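Local coordinates for malonyl coenzyme A-acyl carrier protein transacylase (Helicobacter pylori, PDB 2H1Y) that probably transfers the malonyl group of malonyl-CoA to holo acyl carrier protein, releasing CoA and loading the carrier for fatty acid synthesis, at residues 85-90 with 312-317; 96-101 with 275-280; 109-114 with 235-240; 279-284 with 300-305. All coordinates share one frame; numbering follows the deposited sequence.

Interactions 2, 3 and 4 all reach the mixed sheet at the heart of the fold and are largely buried, whereas interaction 1 lies further out, where two helices meet and part of the contact is exposed. Interaction 4 is the most polar in its backbone, a ladder of hydrogen bonds between neighbouring parallel strands. Interactions 1 and 2 have no hydrogen bond between their segments. Interaction 3 sets a helix against a strand, combining apolar packing with one serine bond. Strand 279-283 serves both interactions 2 and 4, and interactions 2 and 3 are joined by the R276–E236 salt bridge. The helix of segment 312-317 covers the F281 and I302 face of interaction 4.

Interaction 1 of 4, residues 85-90 with 312-317; sequences QLLNKQ and EAIEFL
Q90 and I314 lie nearest each other across two helices that run in roughly the same direction, with 6.8 Å between their CA atoms. The axes of segments 85-90 and 312-317 approach to 10.0 Å and cross at -27°, a spacing that side chains must fill. L87 does most of this work. Its CG is anti to the backbone N (chi1 180°), and both of its methyl groups meet the other helix. CD2 rests 3.7 Å from A313 CB, where a small residue leaves room for the leucine. L87 CD1 touches I314 at CG1, 4.0 Å away, and L317 one turn on at CD1, 4.1 Å away, so one branched side chain meets positions on two successive turns. L87 and I314 slide past each other in opposite directions. The far end of the isoleucine then reaches Q90, with I314 CD1 3.7 Å from Q90 CG. Here a long polar residue lends its aliphatic stem to the packing.

Beneath the pair lies the central sheet: L87 also touches L283, A313 touches V304, and L317 touches F281. Helices 69-90 and 307-320 thus pack side by side on the same sheet face. No hydrogen bond links the two segments, so their contact rests on apolar packing, deepest at L87 and A313 and giving way to solvent at Q90.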
# COMPACT_ATOMS: atom_id res chain seq x y z
N GLN A 85 -15.08 -2.41 -6.19
CA GLN A 85 -16.21 -2.86 -7.01
C GLN A 85 -17.55 -2.92 -6.27
O GLN A 85 -18.55 -2.34 -6.71
CB GLN A 85 -15.92 -4.24 -7.60
CG GLN A 85 -14.73 -4.30 -8.56
CD GLN A 85 -14.71 -3.15 -9.56
OE1 GLN A 85 -13.66 -2.56 -9.80
NE2 GLN A 85 -15.87 -2.81 -10.13
N LEU A 86 -17.56 -3.64 -5.15
CA LEU A 86 -18.73 -3.73 -4.30
C LEU A 86 -19.24 -2.35 -3.92
O LEU A 86 -20.41 -2.02 -4.15
CB LEU A 86 -18.42 -4.58 -3.06
CG LEU A 86 -18.74 -6.09 -3.06
CD1 LEU A 86 -19.01 -6.70 -4.44
CD2 LEU A 86 -17.69 -6.88 -2.30
N LEU A 87 -18.36 -1.50 -3.40
CA LEU A 87 -18.77 -0.16 -3.01
C LEU A 87 -19.25 0.66 -4.21
O LEU A 87 -20.36 1.18 -4.17
CB LEU A 87 -17.69 0.57 -2.18
CG LEU A 87 -17.97 2.01 -1.69
CD1 LEU A 87 -19.36 2.15 -1.09
CD2 LEU A 87 -16.93 2.44 -0.69
N ASN A 88 -18.42 0.76 -5.25
CA ASN A 88 -18.75 1.43 -6.51
C ASN A 88 -20.11 1.04 -7.13
O ASN A 88 -20.80 1.89 -7.69
CB ASN A 88 -17.66 1.18 -7.54
CG ASN A 88 -17.87 1.95 -8.85
OD1 ASN A 88 -17.83 3.19 -8.87
ND2 ASN A 88 -18.10 1.22 -9.93
N LYS A 89 -20.48 -0.22 -7.04
CA LYS A 89 -21.71 -0.73 -7.65
C LYS A 89 -22.98 -0.25 -6.90
O LYS A 89 -24.10 -0.30 -7.42
CB LYS A 89 -21.63 -2.26 -7.77
CG LYS A 89 -22.90 -2.98 -8.11
CD LYS A 89 -22.78 -4.47 -7.77
CE LYS A 89 -24.18 -5.11 -7.70
NZ LYS A 89 -24.15 -6.43 -7.02
N GLN A 90 -22.76 0.23 -5.67
CA GLN A 90 -23.83 0.76 -4.81
C GLN A 90 -23.81 2.27 -4.71
O GLN A 90 -24.80 2.88 -4.32
CB GLN A 90 -23.71 0.17 -3.40
CG GLN A 90 -24.77 -0.84 -3.04
CD GLN A 90 -24.77 -2.06 -3.94
OE1 GLN A 90 -25.04 -1.97 -5.14
NE2 GLN A 90 -24.49 -3.22 -3.36
N GLU A 312 -21.34 0.22 5.96
CA GLU A 312 -21.17 1.50 6.61
C GLU A 312 -20.78 2.61 5.64
O GLU A 312 -21.25 3.74 5.77
CB GLU A 312 -20.18 1.40 7.76
CG GLU A 312 -20.21 2.64 8.60
CD GLU A 312 -19.15 2.62 9.65
OE1 GLU A 312 -18.65 3.72 9.98
OE2 GLU A 312 -18.83 1.50 10.14
N ALA A 313 -19.92 2.29 4.68
CA ALA A 313 -19.56 3.23 3.61
C ALA A 313 -20.77 3.64 2.78
O ALA A 313 -20.98 4.83 2.55
CB ALA A 313 -18.50 2.61 2.71
N ILE A 314 -21.57 2.67 2.35
CA ILE A 314 -22.79 2.93 1.59
C ILE A 314 -23.74 3.88 2.33
O ILE A 314 -24.27 4.79 1.72
CB ILE A 314 -23.58 1.64 1.25
CG1 ILE A 314 -22.72 0.66 0.45
CG2 ILE A 314 -24.82 1.98 0.45
CD1 ILE A 314 -23.31 -0.76 0.35
N GLU A 315 -23.97 3.65 3.62
CA GLU A 315 -24.86 4.53 4.41
C GLU A 315 -24.35 5.95 4.37
O GLU A 315 -25.14 6.88 4.34
CB GLU A 315 -24.92 4.12 5.88
CG GLU A 315 -25.39 2.71 6.13
CD GLU A 315 -25.46 2.37 7.62
OE1 GLU A 315 -24.73 1.43 8.06
OE2 GLU A 315 -26.24 3.06 8.33
N PHE A 316 -23.04 6.11 4.40
CA PHE A 316 -22.49 7.45 4.47
C PHE A 316 -22.82 8.21 3.19
O PHE A 316 -23.24 9.37 3.23
CB PHE A 316 -20.99 7.45 4.72
CG PHE A 316 -20.39 8.81 4.60
CD1 PHE A 316 -20.30 9.63 5.70
CD2 PHE A 316 -19.97 9.29 3.37
CE1 PHE A 316 -19.78 10.91 5.58
CE2 PHE A 316 -19.45 10.57 3.25
CZ PHE A 316 -19.36 11.37 4.36
N LEU A 317 -22.61 7.53 2.06
CA LEU A 317 -22.91 8.10 0.75
C LEU A 317 -24.39 8.40 0.58
O LEU A 317 -24.73 9.45 0.05
CB LEU A 317 -22.41 7.18 -0.37
CG LEU A 317 -20.92 6.87 -0.53
CD1 LEU A 317 -20.74 5.94 -1.72
CD2 LEU A 317 -20.05 8.11 -0.68

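Interaction 2 of 4, residues 96-101 with 275-280; sequences KPVFAL and DRVDIF
R276 lays its guanidinium against V98 and F99, with both neighbours on one face of the flat group: V98 CG2 is 3.6 Å from R276 NH2, and F99 CD1 is 3.7 Å from R276 NH1. The F99 ring and the guanidinium are turned 25° from each other. A bend at chi3 (50°) sets NE, and the charged end is held by a salt bridge from NH2 to E236 and a hydrogen bond from NH1 to N273. An arginine suits this margin because its flat face can cover apolar groups while its N-H groups find polar partners.

V277 comes next and turns inward. Its CG1 is modelled only 3.3 Å from V98 CG1, a closeness that is doubtful because V98 has a nearly eclipsed chi1; V277 CG1 also lies 4.1 Å from F99 CE1. In the parallel part of the sheet, strands 99-102 and 279-283 flank strand 15-19, so F99 and F280 meet across the intervening strand, where F99 touches A16 and F280 touches L18. F280, on strand 279-283 itself, brings CE2 to 4.0 Å from F99 CZ, the two side chains crossing obliquely. V277 CG2 sits 4.0 Å above one face of the F280 ring, offset toward its rim.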
# COMPACT_ATOMS: atom_id res chain seq x y z
N LYS A 96 -16.71 8.62 -7.05
CA LYS A 96 -16.07 9.75 -7.67
C LYS A 96 -15.29 10.44 -6.57
O LYS A 96 -15.75 11.44 -6.03
CB LYS A 96 -17.12 10.71 -8.26
CG LYS A 96 -18.21 10.08 -9.16
CD LYS A 96 -19.22 11.16 -9.61
CE LYS A 96 -20.62 10.57 -9.98
NZ LYS A 96 -21.38 10.01 -8.78
N PRO A 97 -14.10 9.91 -6.22
CA PRO A 97 -13.34 10.50 -5.13
C PRO A 97 -12.58 11.71 -5.64
O PRO A 97 -12.29 11.76 -6.83
CB PRO A 97 -12.33 9.41 -4.79
CG PRO A 97 -12.07 8.76 -6.08
CD PRO A 97 -13.39 8.77 -6.82
N VAL A 98 -12.25 12.66 -4.76
CA VAL A 98 -11.42 13.78 -5.22
C VAL A 98 -9.98 13.34 -5.53
O VAL A 98 -9.42 13.76 -6.53
CB VAL A 98 -11.57 15.14 -4.38
CG1 VAL A 98 -12.56 15.01 -3.22
CG2 VAL A 98 -10.23 15.73 -3.96
N PHE A 99 -9.42 12.45 -4.72
CA PHE A 99 -8.14 11.81 -5.05
C PHE A 99 -8.02 10.44 -4.37
O PHE A 99 -8.88 10.07 -3.56
CB PHE A 99 -6.97 12.70 -4.62
CG PHE A 99 -6.79 12.79 -3.13
CD1 PHE A 99 -7.37 13.84 -2.41
CD2 PHE A 99 -6.06 11.82 -2.43
CE1 PHE A 99 -7.22 13.92 -1.02
CE2 PHE A 99 -5.91 11.90 -1.04
CZ PHE A 99 -6.50 12.97 -0.34
N ALA A 100 -6.96 9.70 -4.71
CA ALA A 100 -6.65 8.42 -4.07
C ALA A 100 -5.17 8.34 -3.63
O ALA A 100 -4.28 8.74 -4.37
CB ALA A 100 -6.99 7.27 -5.00
N LEU A 101 -4.94 7.82 -2.42
CA LEU A 101 -3.62 7.69 -1.81
C LEU A 101 -3.41 6.23 -1.41
O LEU A 101 -4.32 5.59 -0.83
CB LEU A 101 -3.54 8.54 -0.53
CG LEU A 101 -2.27 9.24 0.01
CD1 LEU A 101 -2.41 9.55 1.49
CD2 LEU A 101 -0.94 8.52 -0.21
N ASP A 275 -7.10 18.90 3.58
CA ASP A 275 -8.06 19.99 3.36
C ASP A 275 -9.05 19.80 2.20
O ASP A 275 -10.13 20.39 2.19
CB ASP A 275 -7.32 21.32 3.19
CG ASP A 275 -6.56 21.73 4.46
OD1 ASP A 275 -6.61 20.99 5.48
OD2 ASP A 275 -5.90 22.80 4.42
N ARG A 276 -8.69 18.96 1.23
CA ARG A 276 -9.52 18.82 0.02
C ARG A 276 -10.69 17.86 0.19
O ARG A 276 -11.50 17.71 -0.72
CB ARG A 276 -8.66 18.41 -1.18
CG ARG A 276 -7.27 19.08 -1.25
CD ARG A 276 -6.37 18.34 -2.23
NE ARG A 276 -7.07 18.15 -3.49
CZ ARG A 276 -6.68 17.30 -4.44
NH1 ARG A 276 -5.61 16.54 -4.27
NH2 ARG A 276 -7.39 17.20 -5.57
N VAL A 277 -10.80 17.19 1.34
CA VAL A 277 -11.92 16.25 1.57
C VAL A 277 -12.47 16.29 3.01
O VAL A 277 -11.86 16.87 3.89
CB VAL A 277 -11.52 14.77 1.23
CG1 VAL A 277 -11.13 14.62 -0.22
CG2 VAL A 277 -10.41 14.32 2.12
N ASP A 278 -13.62 15.65 3.23
CA ASP A 278 -14.23 15.55 4.56
C ASP A 278 -14.04 14.18 5.21
O ASP A 278 -14.25 14.03 6.43
CB ASP A 278 -15.70 15.87 4.47
CG ASP A 278 -15.95 17.20 3.79
OD1 ASP A 278 -15.60 18.22 4.41
OD2 ASP A 278 -16.44 17.21 2.63
N ILE A 279 -13.64 13.20 4.41
CA ILE A 279 -13.64 11.81 4.87
C ILE A 279 -12.81 10.92 3.96
O ILE A 279 -12.62 11.24 2.78
CB ILE A 279 -15.10 11.28 4.97
CG1 ILE A 279 -15.16 9.97 5.75
CG2 ILE A 279 -15.78 11.19 3.57
CD1 ILE A 279 -16.52 9.74 6.40
N PHE A 280 -12.33 9.81 4.51
CA PHE A 280 -11.47 8.89 3.79
C PHE A 280 -12.12 7.52 3.78
O PHE A 280 -12.75 7.14 4.77
CB PHE A 280 -10.12 8.78 4.50
CG PHE A 280 -9.24 9.99 4.35
CD1 PHE A 280 -9.25 11.00 5.31
CD2 PHE A 280 -8.37 10.11 3.26
CE1 PHE A 280 -8.41 12.13 5.17
CE2 PHE A 280 -7.53 11.23 3.11
CZ PHE A 280 -7.55 12.24 4.07

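Interaction 3 of 4, residues 109-114 with 235-240; sequences SAVSLS and FEIISN
S114 and F235 form the tightest part of this contact, with the face of the phenylalanine ring turned to S114, where the helix widens into a pi-type turn at 112-114. The CA of S114 sits over the face of the F235 ring, 3.8 Å from its centroid and 26° off the normal, a CH-pi contact. The hollow is completed by the carbonyl carbon of the preceding residue and, one turn earlier, by A110 O: F235 CZ lies 3.6 Å from L113 C, and F235 CE1 lies 3.7 Å from A110 O. A broad, flat ring suits such a shallow groove of backbone atoms.

The serine also binds the backbone just before strand 236-238. With OG anti to its own N (chi1 -152°), S114 OG donates a hydrogen bond to F235 O, in the carbonyl plane and on a lone pair; its modelled length of 2.5 Å is probably shorter than the true one. A serine suits this place because its short hydroxyl reaches the carbonyl while its CA lies over the ring.

Further along, I237 is the second bump. Its CG2 reaches to 4.2 Å from V111 N, and its CG1 lies 4.2 Å from V111 CG2, while A110, with nothing beyond CB, lets the strand come close, A110 CB to I237 CB 4.5 Å. Helix 105-116 thereby packs on strand 236-238, the parallel neighbour of strand 99-102. The turn from strand 99-102 into helix 105-116 is consistent with the nucleophile elbow of this acyltransferase family, a strand-turn-helix like that of alpha/beta hydrolases.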
# COMPACT_ATOMS: atom_id res chain seq x y z
N SER A 109 -2.41 -0.30 -6.58
CA SER A 109 -3.86 -0.46 -6.41
C SER A 109 -4.62 0.75 -6.86
O SER A 109 -5.55 0.62 -7.65
CB SER A 109 -4.25 -0.73 -4.96
OG SER A 109 -3.84 -2.02 -4.56
N ALA A 110 -4.22 1.92 -6.34
CA ALA A 110 -4.91 3.18 -6.62
C ALA A 110 -4.89 3.52 -8.13
O ALA A 110 -5.95 3.77 -8.73
CB ALA A 110 -4.32 4.28 -5.81
N VAL A 111 -3.70 3.49 -8.73
CA VAL A 111 -3.54 3.58 -10.19
C VAL A 111 -4.47 2.63 -10.97
O VAL A 111 -5.16 3.04 -11.89
CB VAL A 111 -2.06 3.33 -10.61
CG1 VAL A 111 -1.94 3.11 -12.13
CG2 VAL A 111 -1.17 4.48 -10.15
N SER A 112 -4.49 1.36 -10.57
CA SER A 112 -5.34 0.37 -11.22
C SER A 112 -6.80 0.77 -11.20
O SER A 112 -7.47 0.80 -12.23
CB SER A 112 -5.15 -1.00 -10.58
OG SER A 112 -6.15 -1.90 -11.02
N LEU A 113 -7.30 1.06 -10.01
CA LEU A 113 -8.71 1.34 -9.85
C LEU A 113 -9.11 2.66 -10.48
O LEU A 113 -10.27 2.85 -10.82
CB LEU A 113 -9.10 1.25 -8.37
CG LEU A 113 -9.16 -0.26 -8.09
CD1 LEU A 113 -8.88 -0.58 -6.66
CD2 LEU A 113 -10.50 -0.87 -8.53
N SER A 114 -8.14 3.54 -10.68
CA SER A 114 -8.37 4.74 -11.47
C SER A 114 -8.77 4.40 -12.91
O SER A 114 -9.52 5.15 -13.55
CB SER A 114 -7.13 5.63 -11.46
OG SER A 114 -7.52 6.96 -11.64
N PHE A 235 -9.69 9.35 -11.64
CA PHE A 235 -9.32 10.23 -10.54
C PHE A 235 -7.80 10.26 -10.39
O PHE A 235 -7.11 9.32 -10.80
CB PHE A 235 -9.99 9.77 -9.23
CG PHE A 235 -9.83 8.29 -8.92
CD1 PHE A 235 -8.64 7.79 -8.38
CD2 PHE A 235 -10.87 7.40 -9.16
CE1 PHE A 235 -8.49 6.44 -8.10
CE2 PHE A 235 -10.74 6.05 -8.88
CZ PHE A 235 -9.54 5.56 -8.33
N GLU A 236 -7.29 11.34 -9.82
CA GLU A 236 -5.86 11.53 -9.66
C GLU A 236 -5.32 10.71 -8.49
O GLU A 236 -6.03 10.40 -7.57
CB GLU A 236 -5.55 13.01 -9.45
CG GLU A 236 -5.97 13.63 -8.09
CD GLU A 236 -5.74 15.13 -8.04
OE1 GLU A 236 -5.73 15.70 -6.93
OE2 GLU A 236 -5.58 15.77 -9.11
N ILE A 237 -4.04 10.38 -8.53
CA ILE A 237 -3.44 9.69 -7.40
C ILE A 237 -2.25 10.49 -6.88
O ILE A 237 -1.61 11.22 -7.64
CB ILE A 237 -3.10 8.18 -7.69
CG1 ILE A 237 -1.61 7.95 -7.80
CG2 ILE A 237 -3.80 7.64 -8.94
CD1 ILE A 237 -0.99 7.51 -6.55
N ILE A 238 -1.97 10.37 -5.58
CA ILE A 238 -0.89 11.09 -4.93
C ILE A 238 0.35 10.20 -4.80
O ILE A 238 0.27 9.09 -4.25
CB ILE A 238 -1.31 11.63 -3.55
CG1 ILE A 238 -2.75 12.17 -3.58
CG2 ILE A 238 -0.36 12.70 -3.06
CD1 ILE A 238 -2.96 13.42 -4.43
N SER A 239 1.48 10.67 -5.31
CA SER A 239 2.70 9.87 -5.32
C SER A 239 3.34 9.78 -3.93
O SER A 239 3.65 10.81 -3.32
CB SER A 239 3.68 10.47 -6.34
OG SER A 239 5.02 10.07 -6.08
N ASN A 240 3.57 8.57 -3.43
CA ASN A 240 4.39 8.40 -2.24
C ASN A 240 5.78 8.98 -2.44
O ASN A 240 6.43 9.41 -1.48
CB ASN A 240 4.55 6.93 -1.84
CG ASN A 240 3.25 6.28 -1.36
OD1 ASN A 240 2.26 6.94 -1.04
ND2 ASN A 240 3.27 4.96 -1.28

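Interaction 4 of 4, residues 279-284 with 300-305; sequences IFFELG and PTISVG
F280 and E282 each use both backbone N and O to join strand 279-283 to P300, I302 and V304, the staggered pattern of parallel strands. The ladder opens with F280 N to P300 O at 2.8 Å, and I302 N returns to F280 O. E282 N then binds I302 O, and V304 N binds E282 O at 2.8 Å, nearly straight at 169°. G284 N ends it on V304 O at 3.0 Å, approaching from above the carbonyl plane.

On one face, I302 CD1 touches two neighbours, 3.4 Å from I279 CD1 and also 3.4 Å from F281 CE2, the latter at the edge of the ring and in its plane. L283 CD2 lies 4.0 Å from V304 CB. These bulky apolar residues suit a face covered by helix 307-320, where F316 and L317 press on F281, and, at L283, by L87 of helix 69-90.

The two strands and helix 288-294 between them form a beta-alpha-beta unit, with 301-304 at the edge of the sheet. On the opposite face, that of F280, T301 and E282, E282 CB packs 3.9 Å from T301 CG2, and the extended glutamate chain carries its carboxylate to the start of the helix, where OE1 and OE2 accept bonds from the backbone N of L289 and K290. T301 OG1, 3.5 Å from F280 CB, is hydrogen-bonded to N293 of the same helix.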
# COMPACT_ATOMS: atom_id res chain seq x y z
N ILE A 279 -13.64 13.20 4.41
CA ILE A 279 -13.64 11.81 4.87
C ILE A 279 -12.81 10.92 3.96
O ILE A 279 -12.62 11.24 2.78
CB ILE A 279 -15.10 11.28 4.97
CG1 ILE A 279 -15.16 9.97 5.75
CG2 ILE A 279 -15.78 11.19 3.57
CD1 ILE A 279 -16.52 9.74 6.40
N PHE A 280 -12.33 9.81 4.51
CA PHE A 280 -11.47 8.89 3.79
C PHE A 280 -12.12 7.52 3.78
O PHE A 280 -12.75 7.14 4.77
CB PHE A 280 -10.12 8.78 4.50
CG PHE A 280 -9.24 9.99 4.35
CD1 PHE A 280 -9.25 11.00 5.31
CD2 PHE A 280 -8.37 10.11 3.26
CE1 PHE A 280 -8.41 12.13 5.17
CE2 PHE A 280 -7.53 11.23 3.11
CZ PHE A 280 -7.55 12.24 4.07
N PHE A 281 -11.98 6.79 2.67
CA PHE A 281 -12.37 5.37 2.66
C PHE A 281 -11.13 4.48 2.52
O PHE A 281 -10.43 4.54 1.51
CB PHE A 281 -13.39 5.03 1.56
CG PHE A 281 -14.66 5.81 1.61
CD1 PHE A 281 -15.22 6.29 0.44
CD2 PHE A 281 -15.30 6.07 2.80
CE1 PHE A 281 -16.41 7.02 0.46
CE2 PHE A 281 -16.50 6.79 2.84
CZ PHE A 281 -17.05 7.27 1.66
N GLU A 282 -10.82 3.68 3.52
CA GLU A 282 -9.74 2.72 3.37
C GLU A 282 -10.31 1.51 2.65
O GLU A 282 -11.09 0.75 3.26
CB GLU A 282 -9.11 2.31 4.71
CG GLU A 282 -7.80 1.55 4.55
CD GLU A 282 -6.99 1.41 5.82
OE1 GLU A 282 -5.86 0.88 5.74
OE2 GLU A 282 -7.44 1.82 6.91
N LEU A 283 -9.95 1.32 1.37
CA LEU A 283 -10.44 0.19 0.58
C LEU A 283 -9.53 -1.02 0.66
O LEU A 283 -8.37 -0.96 0.23
CB LEU A 283 -10.65 0.56 -0.88
CG LEU A 283 -11.57 1.74 -1.12
CD1 LEU A 283 -11.67 1.97 -2.61
CD2 LEU A 283 -12.93 1.49 -0.51
N GLY A 284 -10.06 -2.11 1.19
CA GLY A 284 -9.27 -3.32 1.33
C GLY A 284 -9.23 -3.78 2.76
O GLY A 284 -9.97 -3.29 3.62
N PRO A 300 -12.70 11.53 9.43
CA PRO A 300 -12.89 10.09 9.63
C PRO A 300 -12.37 9.24 8.46
O PRO A 300 -12.16 9.74 7.33
CB PRO A 300 -14.42 9.94 9.77
CG PRO A 300 -14.97 11.36 9.87
CD PRO A 300 -13.97 12.22 9.14
N THR A 301 -12.14 7.97 8.78
CA THR A 301 -11.79 6.95 7.83
C THR A 301 -12.70 5.77 8.13
O THR A 301 -12.57 5.13 9.17
CB THR A 301 -10.30 6.50 7.95
OG1 THR A 301 -9.41 7.60 7.70
CG2 THR A 301 -9.99 5.39 6.96
N ILE A 302 -13.63 5.49 7.23
CA ILE A 302 -14.38 4.24 7.28
C ILE A 302 -13.53 3.19 6.59
O ILE A 302 -13.09 3.41 5.46
CB ILE A 302 -15.72 4.37 6.54
CG1 ILE A 302 -16.57 5.45 7.17
CG2 ILE A 302 -16.46 3.01 6.51
CD1 ILE A 302 -17.07 6.43 6.19
N SER A 303 -13.28 2.08 7.26
CA SER A 303 -12.52 1.01 6.64
C SER A 303 -13.48 0.05 5.98
O SER A 303 -14.45 -0.37 6.56
CB SER A 303 -11.55 0.31 7.62
OG SER A 303 -12.08 0.21 8.93
N VAL A 304 -13.21 -0.26 4.72
CA VAL A 304 -14.07 -1.12 3.93
C VAL A 304 -13.29 -2.39 3.61
O VAL A 304 -12.68 -2.52 2.54
CB VAL A 304 -14.50 -0.42 2.62
CG1 VAL A 304 -15.56 -1.23 1.88
CG2 VAL A 304 -15.00 1.01 2.91
N GLY A 305 -13.29 -3.32 4.56
CA GLY A 305 -12.66 -4.62 4.34
C GLY A 305 -13.64 -5.76 4.54
O GLY A 305 -13.31 -6.92 4.25